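Local atomic coordinates of LSM2-LSM8 complex subunit lsm8 (Schizosaccharomyces pombe, PDB entry 6PPN), a protein that forms, with six other LSm proteins, a nuclear seven-membered ring that binds the U6 snRNA and takes part in spliceosome assembly. Residues H30-L34 / G62-V68; I14-V20 / I89-H94; R19-S24 / L36-R42. All blocks are in the same frame, centred on the assembly; numbering follows the deposited sequence.

Interaction 1. Residues H30-L34 / G62-V68. With nucleotides of chain A.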
loop_
_atom_site.group_PDB
_atom_site.type_symbol
_atom_site.label_atom_id
_atom_site.label_comp_id
_atom_site.label_asym_id
_atom_site.label_seq_id
_atom_site.Cartn_x
_atom_site.Cartn_y
_atom_site.Cartn_z
ATOM N N HIS H 30 -6.600 7.488 14.430
ATOM C CA HIS H 30 -5.153 7.406 14.319
ATOM C C HIS H 30 -4.677 6.682 13.065
ATOM O O HIS H 30 -3.453 6.579 12.868
ATOM C CB HIS H 30 -4.585 6.684 15.529
ATOM C CG HIS H 30 -4.944 5.232 15.542
ATOM N ND1 HIS H 30 -6.233 4.790 15.776
ATOM C CD2 HIS H 30 -4.205 4.125 15.290
ATOM C CE1 HIS H 30 -6.265 3.472 15.695
ATOM N NE2 HIS H 30 -5.048 3.044 15.400
ATOM N N THR H 31 -5.567 6.094 12.263
ATOM C CA THR H 31 -5.140 5.578 10.963
ATOM C C THR H 31 -5.504 6.516 9.835
ATOM O O THR H 31 -5.246 6.186 8.675
ATOM C CB THR H 31 -5.760 4.223 10.647
ATOM O OG1 THR H 31 -7.175 4.389 10.502
ATOM C CG2 THR H 31 -5.471 3.231 11.743
ATOM N N THR H 32 -6.068 7.684 10.148
ATOM C CA THR H 32 -6.535 8.663 9.171
ATOM C C THR H 32 -7.825 8.246 8.481
ATOM O O THR H 32 -8.189 8.877 7.484
ATOM C CB THR H 32 -5.470 8.970 8.098
ATOM O OG1 THR H 32 -4.178 8.650 8.619
ATOM C CG2 THR H 32 -5.433 10.460 7.741
ATOM N N ASN H 33 -8.554 7.236 8.984
ATOM C CA ASN H 33 -9.955 7.108 8.586
ATOM C C ASN H 33 -10.612 8.468 8.796
ATOM O O ASN H 33 -10.252 9.197 9.715
ATOM C CB ASN H 33 -10.692 6.049 9.423
ATOM C CG ASN H 33 -10.150 4.629 9.229
ATOM O OD1 ASN H 33 -9.682 4.259 8.149
ATOM N ND2 ASN H 33 -10.188 3.830 10.310
ATOM N N LEU H 34 -11.526 8.846 7.912
ATOM C CA LEU H 34 -12.175 10.150 8.020
ATOM C C LEU H 34 -13.674 9.977 7.846
ATOM O O LEU H 34 -14.118 9.081 7.130
ATOM C CB LEU H 34 -11.692 11.139 6.956
ATOM C CG LEU H 34 -10.194 11.293 6.752
ATOM C CD1 LEU H 34 -9.968 12.166 5.533
ATOM C CD2 LEU H 34 -9.539 11.924 7.969
ATOM N N GLY H 62 -8.284 5.292 5.876
ATOM C CA GLY H 62 -7.097 6.155 5.899
ATOM C C GLY H 62 -6.001 5.736 4.936
ATOM O O GLY H 62 -5.286 6.573 4.370
ATOM N N GLU H 63 -5.841 4.446 4.750
ATOM C CA GLU H 63 -4.941 3.901 3.758
ATOM C C GLU H 63 -5.109 4.554 2.402
ATOM O O GLU H 63 -4.184 4.532 1.596
ATOM C CB GLU H 63 -5.284 2.403 3.679
ATOM C CG GLU H 63 -4.645 1.578 2.671
ATOM C CD GLU H 63 -5.049 0.140 2.878
ATOM O OE1 GLU H 63 -6.151 -0.075 3.439
ATOM O OE2 GLU H 63 -4.263 -0.768 2.530
ATOM N N ASN H 64 -6.278 5.111 2.114
ATOM C CA ASN H 64 -6.551 5.625 0.782
ATOM C C ASN H 64 -6.467 7.144 0.749
ATOM O O ASN H 64 -6.641 7.753 -0.311
ATOM C CB ASN H 64 -7.920 5.089 0.321
ATOM C CG ASN H 64 -8.313 5.551 -1.090
ATOM O OD1 ASN H 64 -9.345 6.203 -1.254
ATOM N ND2 ASN H 64 -7.514 5.204 -2.107
ATOM N N VAL H 65 -6.128 7.755 1.879
ATOM C CA VAL H 65 -6.064 9.208 2.017
ATOM C C VAL H 65 -4.637 9.671 1.783
ATOM O O VAL H 65 -3.705 9.228 2.466
ATOM C CB VAL H 65 -6.544 9.648 3.406
ATOM C CG1 VAL H 65 -6.262 11.145 3.603
ATOM C CG2 VAL H 65 -8.027 9.362 3.542
ATOM N N ALA H 66 -4.457 10.564 0.815
ATOM C CA ALA H 66 -3.156 11.186 0.590
ATOM C C ALA H 66 -3.039 12.524 1.296
ATOM O O ALA H 66 -2.062 12.781 2.010
ATOM C CB ALA H 66 -2.907 11.377 -0.923
ATOM N N MET H 67 -4.008 13.400 1.106
ATOM C CA MET H 67 -3.897 14.743 1.666
ATOM C C MET H 67 -5.250 15.158 2.157
ATOM O O MET H 67 -6.251 14.798 1.543
ATOM C CB MET H 67 -3.480 15.787 0.628
ATOM C CG MET H 67 -2.049 15.706 0.202
ATOM S SD MET H 67 -1.910 16.841 -1.175
ATOM C CE MET H 67 -2.143 15.719 -2.557
ATOM N N VAL H 68 -5.271 15.975 3.210
ATOM C CA VAL H 68 -6.483 16.658 3.674
ATOM C C VAL H 68 -6.177 18.153 3.758
ATOM O O VAL H 68 -5.355 18.575 4.576
ATOM C CB VAL H 68 -6.963 16.132 5.038
ATOM C CG1 VAL H 68 -8.251 16.836 5.441
ATOM C CG2 VAL H 68 -7.161 14.600 5.008
ATOM P P U A 2 -2.909 -3.001 9.247
ATOM O OP1 U A 2 -1.470 -3.391 9.212
ATOM O OP2 U A 2 -3.555 -2.673 10.544
ATOM O "O5'" U A 2 -3.222 -1.731 8.358
ATOM C "C5'" U A 2 -3.046 -1.786 6.953
ATOM C "C4'" U A 2 -3.252 -0.423 6.370
ATOM O "O4'" U A 2 -4.650 -0.062 6.531
ATOM C "C3'" U A 2 -2.450 0.688 7.047
ATOM O "O3'" U A 2 -2.272 1.721 6.095
ATOM C "C2'" U A 2 -3.438 1.201 8.071
ATOM O "O2'" U A 2 -3.155 2.501 8.537
ATOM C "C1'" U A 2 -4.731 1.142 7.259
ATOM N N1 U A 2 -5.956 1.134 8.059
ATOM C C2 U A 2 -6.907 2.096 7.781
ATOM O O2 U A 2 -6.788 2.931 6.873
ATOM N N3 U A 2 -8.018 2.031 8.587
ATOM C C4 U A 2 -8.265 1.127 9.611
ATOM O O4 U A 2 -9.313 1.182 10.268
ATOM C C5 U A 2 -7.222 0.180 9.829
ATOM C C6 U A 2 -6.125 0.223 9.070
ATOM P P U A 3 -1.013 1.719 5.119
ATOM O OP1 U A 3 -1.149 2.795 4.101
ATOM O OP2 U A 3 -0.798 0.355 4.581
ATOM O "O5'" U A 3 0.140 2.048 6.155
ATOM C "C5'" U A 3 1.443 2.322 5.751
ATOM C "C4'" U A 3 2.080 3.185 6.783
ATOM O "O4'" U A 3 1.279 4.361 6.969
ATOM C "C3'" U A 3 2.229 2.598 8.184
ATOM O "O3'" U A 3 3.526 2.085 8.398
ATOM C "C2'" U A 3 2.002 3.786 9.125
ATOM O "O2'" U A 3 3.244 4.123 9.724
ATOM C "C1'" U A 3 1.635 4.927 8.171
ATOM N N1 U A 3 0.599 5.823 8.704
ATOM C C2 U A 3 0.721 7.117 8.316
ATOM O O2 U A 3 1.564 7.440 7.488
ATOM N N3 U A 3 -0.212 7.962 8.878
ATOM C C4 U A 3 -1.185 7.629 9.796
ATOM O O4 U A 3 -1.947 8.497 10.252
ATOM C C5 U A 3 -1.208 6.262 10.162
ATOM C C6 U A 3 -0.340 5.429 9.607
#
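The loop 30-34 and the 3-10 turn that opens 62-68 come closest at Asn-33 and Gly-62, whose CA atoms lie 4.0 Å apart. Gly-62 N donates to Asn-33 OD1 (2.9 Å), and Gly-62 CA makes a CA-H...O contact of 3.3 Å with Thr-31 O; a CB on residue 62 would collide with that carbonyl, so glycine suits the site. These Sm-fold loops, L3 and L5 of the Sm1 and Sm2 motifs, together form a uridine pocket facing the ring's central channel. The Asn-33 amide reads U2 of chain A along its Watson-Crick edge: U2 N3 donates to OD1 (2.8 Å), while ND2 donates to U2 O4 (2.8 Å) and also to Asp-29. Glu-63 N completes the recognition at U2 O2 (2.8 Å). Further from the RNA, Leu-34 CD1 packs on Val-65 CG2 (3.9 Å) and Val-68 CG2 (3.8 Å), apolar side chains suited to this buried side. Glu-63 OE2 forms a salt bridge with a basic side chain of the neighbouring LSm4 subunit.

Interaction 2. Residues I14-V20 / I89-H94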
loop_
_atom_site.group_PDB
_atom_site.type_symbol
_atom_site.label_atom_id
_atom_site.label_comp_id
_atom_site.label_asym_id
_atom_site.label_seq_id
_atom_site.Cartn_x
_atom_site.Cartn_y
_atom_site.Cartn_z
ATOM N N ILE H 14 -7.692 14.560 -0.989
ATOM C CA ILE H 14 -7.140 13.939 -2.182
ATOM C C ILE H 14 -6.813 12.504 -1.810
ATOM O O ILE H 14 -6.029 12.272 -0.875
ATOM C CB ILE H 14 -5.876 14.645 -2.677
ATOM C CG1 ILE H 14 -6.118 16.137 -2.777
ATOM C CG2 ILE H 14 -5.493 14.081 -4.023
ATOM C CD1 ILE H 14 -6.894 16.455 -3.913
ATOM N N THR H 15 -7.379 11.554 -2.546
ATOM C CA THR H 15 -7.204 10.141 -2.258
ATOM C C THR H 15 -6.133 9.539 -3.155
ATOM O O THR H 15 -5.648 10.165 -4.112
ATOM C CB THR H 15 -8.526 9.406 -2.446
ATOM O OG1 THR H 15 -8.969 9.605 -3.772
ATOM C CG2 THR H 15 -9.569 9.990 -1.575
ATOM N N ASN H 16 -5.749 8.297 -2.829
ATOM C CA ASN H 16 -4.656 7.666 -3.563
ATOM C C ASN H 16 -5.017 7.382 -5.010
ATOM O O ASN H 16 -4.106 7.230 -5.835
ATOM C CB ASN H 16 -4.213 6.374 -2.871
ATOM C CG ASN H 16 -3.470 6.642 -1.562
ATOM O OD1 ASN H 16 -3.344 7.794 -1.123
ATOM N ND2 ASN H 16 -2.944 5.587 -0.955
ATOM N N ASP H 17 -6.308 7.282 -5.344
ATOM C CA ASP H 17 -6.722 7.097 -6.727
ATOM C C ASP H 17 -6.964 8.422 -7.430
ATOM O O ASP H 17 -7.517 8.432 -8.535
ATOM C CB ASP H 17 -7.977 6.213 -6.818
ATOM C CG ASP H 17 -9.095 6.674 -5.889
ATOM O OD1 ASP H 17 -8.967 7.760 -5.292
ATOM O OD2 ASP H 17 -10.121 5.956 -5.763
ATOM N N GLY H 18 -6.523 9.536 -6.844
ATOM C CA GLY H 18 -6.568 10.815 -7.536
ATOM C C GLY H 18 -7.874 11.567 -7.409
ATOM O O GLY H 18 -8.030 12.617 -8.038
ATOM N N ARG H 19 -8.804 11.098 -6.594
ATOM C CA ARG H 19 -10.095 11.761 -6.561
ATOM C C ARG H 19 -10.045 12.918 -5.575
ATOM O O ARG H 19 -9.212 12.957 -4.677
ATOM C CB ARG H 19 -11.217 10.788 -6.165
ATOM C CG ARG H 19 -11.700 9.920 -7.294
ATOM C CD ARG H 19 -11.670 8.448 -6.992
ATOM N NE ARG H 19 -12.854 7.907 -6.326
ATOM C CZ ARG H 19 -13.473 6.790 -6.713
ATOM N NH1 ARG H 19 -14.531 6.350 -6.052
ATOM N NH2 ARG H 19 -13.047 6.118 -7.778
ATOM N N VAL H 20 -10.938 13.884 -5.776
ATOM C CA VAL H 20 -10.996 15.099 -4.973
ATOM C C VAL H 20 -12.376 15.122 -4.338
ATOM O O VAL H 20 -13.377 15.178 -5.058
ATOM C CB VAL H 20 -10.773 16.351 -5.839
ATOM C CG1 VAL H 20 -10.908 17.624 -4.992
ATOM C CG2 VAL H 20 -9.392 16.298 -6.491
ATOM N N ILE H 89 -5.402 14.315 -11.289
ATOM C CA ILE H 89 -4.342 14.046 -10.312
ATOM C C ILE H 89 -3.889 12.594 -10.453
ATOM O O ILE H 89 -4.740 11.689 -10.568
ATOM C CB ILE H 89 -4.841 14.351 -8.899
ATOM C CG1 ILE H 89 -5.217 15.832 -8.808
ATOM C CG2 ILE H 89 -3.800 13.970 -7.861
ATOM C CD1 ILE H 89 -5.527 16.301 -7.408
ATOM N N PRO H 90 -2.594 12.316 -10.499
ATOM C CA PRO H 90 -2.150 10.928 -10.702
ATOM C C PRO H 90 -2.435 10.037 -9.506
ATOM O O PRO H 90 -2.663 10.492 -8.384
ATOM C CB PRO H 90 -0.648 11.075 -10.920
ATOM C CG PRO H 90 -0.486 12.493 -11.462
ATOM C CD PRO H 90 -1.486 13.282 -10.673
ATOM N N ASP H 91 -2.438 8.730 -9.764
ATOM C CA ASP H 91 -2.579 7.767 -8.672
ATOM C C ASP H 91 -1.324 7.751 -7.805
ATOM O O ASP H 91 -0.202 7.915 -8.288
ATOM C CB ASP H 91 -2.791 6.357 -9.218
ATOM C CG ASP H 91 -4.188 6.146 -9.806
ATOM O OD1 ASP H 91 -5.018 7.089 -9.809
ATOM O OD2 ASP H 91 -4.467 5.012 -10.240
ATOM N N VAL H 92 -1.507 7.474 -6.524
ATOM C CA VAL H 92 -0.353 7.150 -5.706
ATOM C C VAL H 92 0.212 5.822 -6.172
ATOM O O VAL H 92 -0.530 4.851 -6.375
ATOM C CB VAL H 92 -0.738 7.075 -4.225
ATOM C CG1 VAL H 92 0.401 6.459 -3.442
ATOM C CG2 VAL H 92 -1.044 8.451 -3.695
ATOM N N VAL H 93 1.512 5.791 -6.414
ATOM C CA VAL H 93 2.226 4.575 -6.750
ATOM C C VAL H 93 3.122 4.251 -5.569
ATOM O O VAL H 93 4.054 5.009 -5.267
ATOM C CB VAL H 93 3.049 4.741 -8.026
ATOM C CG1 VAL H 93 3.934 3.543 -8.212
ATOM C CG2 VAL H 93 2.124 4.923 -9.209
ATOM N N HIS H 94 2.869 3.125 -4.914
ATOM C CA HIS H 94 3.696 2.744 -3.777
ATOM C C HIS H 94 4.948 2.059 -4.262
ATOM O O HIS H 94 5.990 2.160 -3.615
ATOM C CB HIS H 94 2.946 1.825 -2.840
ATOM C CG HIS H 94 1.664 2.399 -2.337
ATOM N ND1 HIS H 94 1.621 3.414 -1.403
ATOM C CD2 HIS H 94 0.377 2.081 -2.614
ATOM C CE1 HIS H 94 0.361 3.712 -1.144
ATOM N NE2 HIS H 94 -0.415 2.914 -1.861
ATOM O OXT HIS H 94 4.935 1.428 -5.321
HETATM O O HOH W 1 -3.219 10.948 -5.798
#
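Ile-89 begins the C-terminal segment by pointing its side chain at the hairpin, where Ile-89 CD1 meets Ile-14 CD1 (3.8 Å) and Val-20 CG2 (4.0 Å); a long branched aliphatic chain can reach both strand ends at once. Gly-18 CA lies 3.6 Å from Ile-89 O; the positive phi of Gly-18 favours glycine by itself, and a CB would also clash with that carbonyl. The CA-to-CB bond of Pro-90 points away, and its carbonyl is joined through water 1 to the turn, the water donating to Pro-90 O (2.7 Å) and Thr-15 O (3.1 Å). Asp-91 brings its CA to 3.3 Å from Asn-16 O in a CA-H...O contact. The same carbonyl accepts the direct backbone bond of the contact, Val-92 N to Asn-16 O (2.7 Å), while Val-92 CG2 rests 3.5 Å from Asn-16 OD1. Val-93 faces away and bonds through its backbone to the neighbouring LSm2 subunit. At the terminus, the edge of the His-94 ring approaches Asn-16, with NE2 3.8 Å from ND2. The arrangement is an extended C-terminal tail laid across a type I turn, Thr-15 to Gly-18, which links the first two strands of the Sm fold.

Interaction 3. Residues R19-S24 / L36-R42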
loop_
_atom_site.group_PDB
_atom_site.type_symbol
_atom_site.label_atom_id
_atom_site.label_comp_id
_atom_site.label_asym_id
_atom_site.label_seq_id
_atom_site.Cartn_x
_atom_site.Cartn_y
_atom_site.Cartn_z
ATOM N N ARG H 19 -8.804 11.098 -6.594
ATOM C CA ARG H 19 -10.095 11.761 -6.561
ATOM C C ARG H 19 -10.045 12.918 -5.575
ATOM O O ARG H 19 -9.212 12.957 -4.677
ATOM C CB ARG H 19 -11.217 10.788 -6.165
ATOM C CG ARG H 19 -11.700 9.920 -7.294
ATOM C CD ARG H 19 -11.670 8.448 -6.992
ATOM N NE ARG H 19 -12.854 7.907 -6.326
ATOM C CZ ARG H 19 -13.473 6.790 -6.713
ATOM N NH1 ARG H 19 -14.531 6.350 -6.052
ATOM N NH2 ARG H 19 -13.047 6.118 -7.778
ATOM N N VAL H 20 -10.938 13.884 -5.776
ATOM C CA VAL H 20 -10.996 15.099 -4.973
ATOM C C VAL H 20 -12.376 15.122 -4.338
ATOM O O VAL H 20 -13.377 15.178 -5.058
ATOM C CB VAL H 20 -10.773 16.351 -5.839
ATOM C CG1 VAL H 20 -10.908 17.624 -4.992
ATOM C CG2 VAL H 20 -9.392 16.298 -6.491
ATOM N N VAL H 21 -12.461 15.039 -3.010
ATOM C CA VAL H 21 -13.784 15.101 -2.390
ATOM C C VAL H 21 -13.780 16.110 -1.257
ATOM O O VAL H 21 -12.878 16.122 -0.421
ATOM C CB VAL H 21 -14.299 13.718 -1.899
ATOM C CG1 VAL H 21 -13.980 12.615 -2.913
ATOM C CG2 VAL H 21 -13.788 13.366 -0.572
ATOM N N LEU H 22 -14.788 16.965 -1.243
ATOM C CA LEU H 22 -14.897 18.044 -0.279
ATOM C C LEU H 22 -16.011 17.723 0.691
ATOM O O LEU H 22 -17.040 17.156 0.294
ATOM C CB LEU H 22 -15.207 19.372 -0.970
ATOM C CG LEU H 22 -14.039 19.996 -1.734
ATOM C CD1 LEU H 22 -13.947 19.405 -3.143
ATOM C CD2 LEU H 22 -14.200 21.525 -1.767
ATOM N N GLY H 23 -15.835 18.109 1.948
ATOM C CA GLY H 23 -16.946 17.964 2.882
ATOM C C GLY H 23 -16.548 18.438 4.262
ATOM O O GLY H 23 -15.426 18.882 4.484
ATOM N N SER H 24 -17.508 18.370 5.188
ATOM C CA SER H 24 -17.245 18.771 6.564
ATOM C C SER H 24 -16.594 17.645 7.355
ATOM O O SER H 24 -17.091 16.513 7.374
ATOM C CB SER H 24 -18.538 19.210 7.222
ATOM O OG SER H 24 -19.108 20.226 6.426
ATOM N N LEU H 36 -16.602 12.465 6.386
ATOM C CA LEU H 36 -17.024 13.718 5.780
ATOM C C LEU H 36 -18.539 13.707 5.640
ATOM O O LEU H 36 -19.122 12.688 5.267
ATOM C CB LEU H 36 -16.408 13.896 4.400
ATOM C CG LEU H 36 -14.903 13.752 4.322
ATOM C CD1 LEU H 36 -14.444 14.117 2.925
ATOM C CD2 LEU H 36 -14.299 14.628 5.327
ATOM N N SER H 37 -19.188 14.821 5.956
ATOM C CA SER H 37 -20.619 14.941 5.718
ATOM C C SER H 37 -20.883 16.084 4.755
ATOM O O SER H 37 -20.023 16.943 4.544
ATOM C CB SER H 37 -21.386 15.153 7.018
ATOM O OG SER H 37 -21.032 16.385 7.598
ATOM N N ASP H 38 -22.073 16.079 4.159
ATOM C CA ASP H 38 -22.403 17.009 3.074
ATOM C C ASP H 38 -21.294 17.057 2.029
ATOM O O ASP H 38 -20.923 18.119 1.515
ATOM C CB ASP H 38 -22.703 18.400 3.619
ATOM C CG ASP H 38 -24.016 18.454 4.330
ATOM O OD1 ASP H 38 -25.051 18.247 3.657
ATOM O OD2 ASP H 38 -24.016 18.641 5.567
ATOM N N SER H 39 -20.749 15.901 1.716
ATOM C CA SER H 39 -19.591 15.851 0.844
ATOM C C SER H 39 -19.995 15.738 -0.623
ATOM O O SER H 39 -21.125 15.386 -0.981
ATOM C CB SER H 39 -18.709 14.666 1.196
ATOM O OG SER H 39 -19.442 13.502 0.918
ATOM N N PHE H 40 -19.045 16.065 -1.487
ATOM C CA PHE H 40 -19.259 15.894 -2.918
ATOM C C PHE H 40 -17.898 15.689 -3.559
ATOM O O PHE H 40 -16.865 16.032 -2.982
ATOM C CB PHE H 40 -20.032 17.077 -3.519
ATOM C CG PHE H 40 -19.366 18.402 -3.314
ATOM C CD1 PHE H 40 -19.663 19.171 -2.202
ATOM C CD2 PHE H 40 -18.437 18.878 -4.230
ATOM C CE1 PHE H 40 -19.046 20.395 -2.003
ATOM C CE2 PHE H 40 -17.818 20.106 -4.038
ATOM C CZ PHE H 40 -18.128 20.868 -2.926
ATOM N N GLU H 41 -17.883 15.058 -4.725
ATOM C CA GLU H 41 -16.638 14.876 -5.456
ATOM C C GLU H 41 -16.559 15.944 -6.524
ATOM O O GLU H 41 -17.578 16.304 -7.104
ATOM C CB GLU H 41 -16.548 13.500 -6.111
ATOM C CG GLU H 41 -15.351 13.389 -7.028
ATOM C CD GLU H 41 -15.061 11.977 -7.504
ATOM O OE1 GLU H 41 -13.966 11.770 -8.067
ATOM O OE2 GLU H 41 -15.906 11.080 -7.301
ATOM N N ARG H 42 -15.355 16.436 -6.792
ATOM C CA ARG H 42 -15.113 17.353 -7.901
ATOM C C ARG H 42 -14.257 16.640 -8.930
ATOM O O ARG H 42 -13.219 16.062 -8.583
ATOM C CB ARG H 42 -14.383 18.622 -7.449
ATOM C CG ARG H 42 -15.250 19.794 -7.140
ATOM C CD ARG H 42 -14.414 20.921 -6.508
ATOM N NE ARG H 42 -15.287 22.033 -6.126
ATOM C CZ ARG H 42 -14.951 23.003 -5.283
ATOM N NH1 ARG H 42 -13.755 23.011 -4.725
ATOM N NH2 ARG H 42 -15.822 23.968 -4.999
HETATM O O HOH W 2 -15.115 8.961 -4.890
HETATM O O HOH W 3 -12.273 13.828 -8.063
#
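Five backbone hydrogen bonds tie the segments together. Leu-22 and Phe-40 form a hydrogen-bonded antiparallel pair, Leu-22 N to Phe-40 O and Phe-40 N to Leu-22 O both at 2.9 Å; Ser-24 and Ser-37 form another, Ser-24 N to Ser-37 O and Ser-37 N to Ser-24 O at 3.0 Å each. Arg-42 N adds a bond to Val-20 O (2.9 Å). Between the two pairs the register slips by one residue, a beta bulge, where Ser-39 CA sits 2.9 Å from Leu-22 O and Gly-23 fits because a CB would clash with Ser-39 CB. Strands 20-24 and 39-42, at 158°, belong to the strongly bent antiparallel sheet of the Sm fold; the chain turns a corner at Ser-37 and Asp-38, and strand 20-28 pairs with 34-36 before it and 39-43 after it. Water 2 accepts from Arg-19 NE (2.9 Å) and donates weakly to Glu-41 OE2 (3.3 Å); Arg-19 NH1 forms a salt bridge with an acidic side chain of neighbouring LSm4. On one face Leu-22 CB makes a CH-pi contact 4.2 Å from the Phe-40 ring centroid, and the flat Arg-42 guanidinium lies against Leu-22 CD2, 3.3 Å from NH1. Val-21 CG2 meets Leu-36 CD1 (3.6 Å).

Interaction 3 lies nearest the centre of the chain, though only partly buried, and is chiefly a backbone ladder between strands. Interactions 1 and 2 are further out, where loops and tail meet, each with a single direct hydrogen bond between protein segments. Interaction 1 is nevertheless the buried one, enclosed by RNA and neighbouring subunits; its side-chain amide serves base recognition. Interaction 2, also partly buried, combines apolar contacts with a water bridge. One sheet connects all three: strand 10-15 lies between 20-28 and 65-71, so interactions 1 and 2 touch, with Ala-66 N 2.9 Å from Ile-14 O, while interactions 2 and 3 share Arg-19 and Val-20. In sequence, interaction 2 encloses both others.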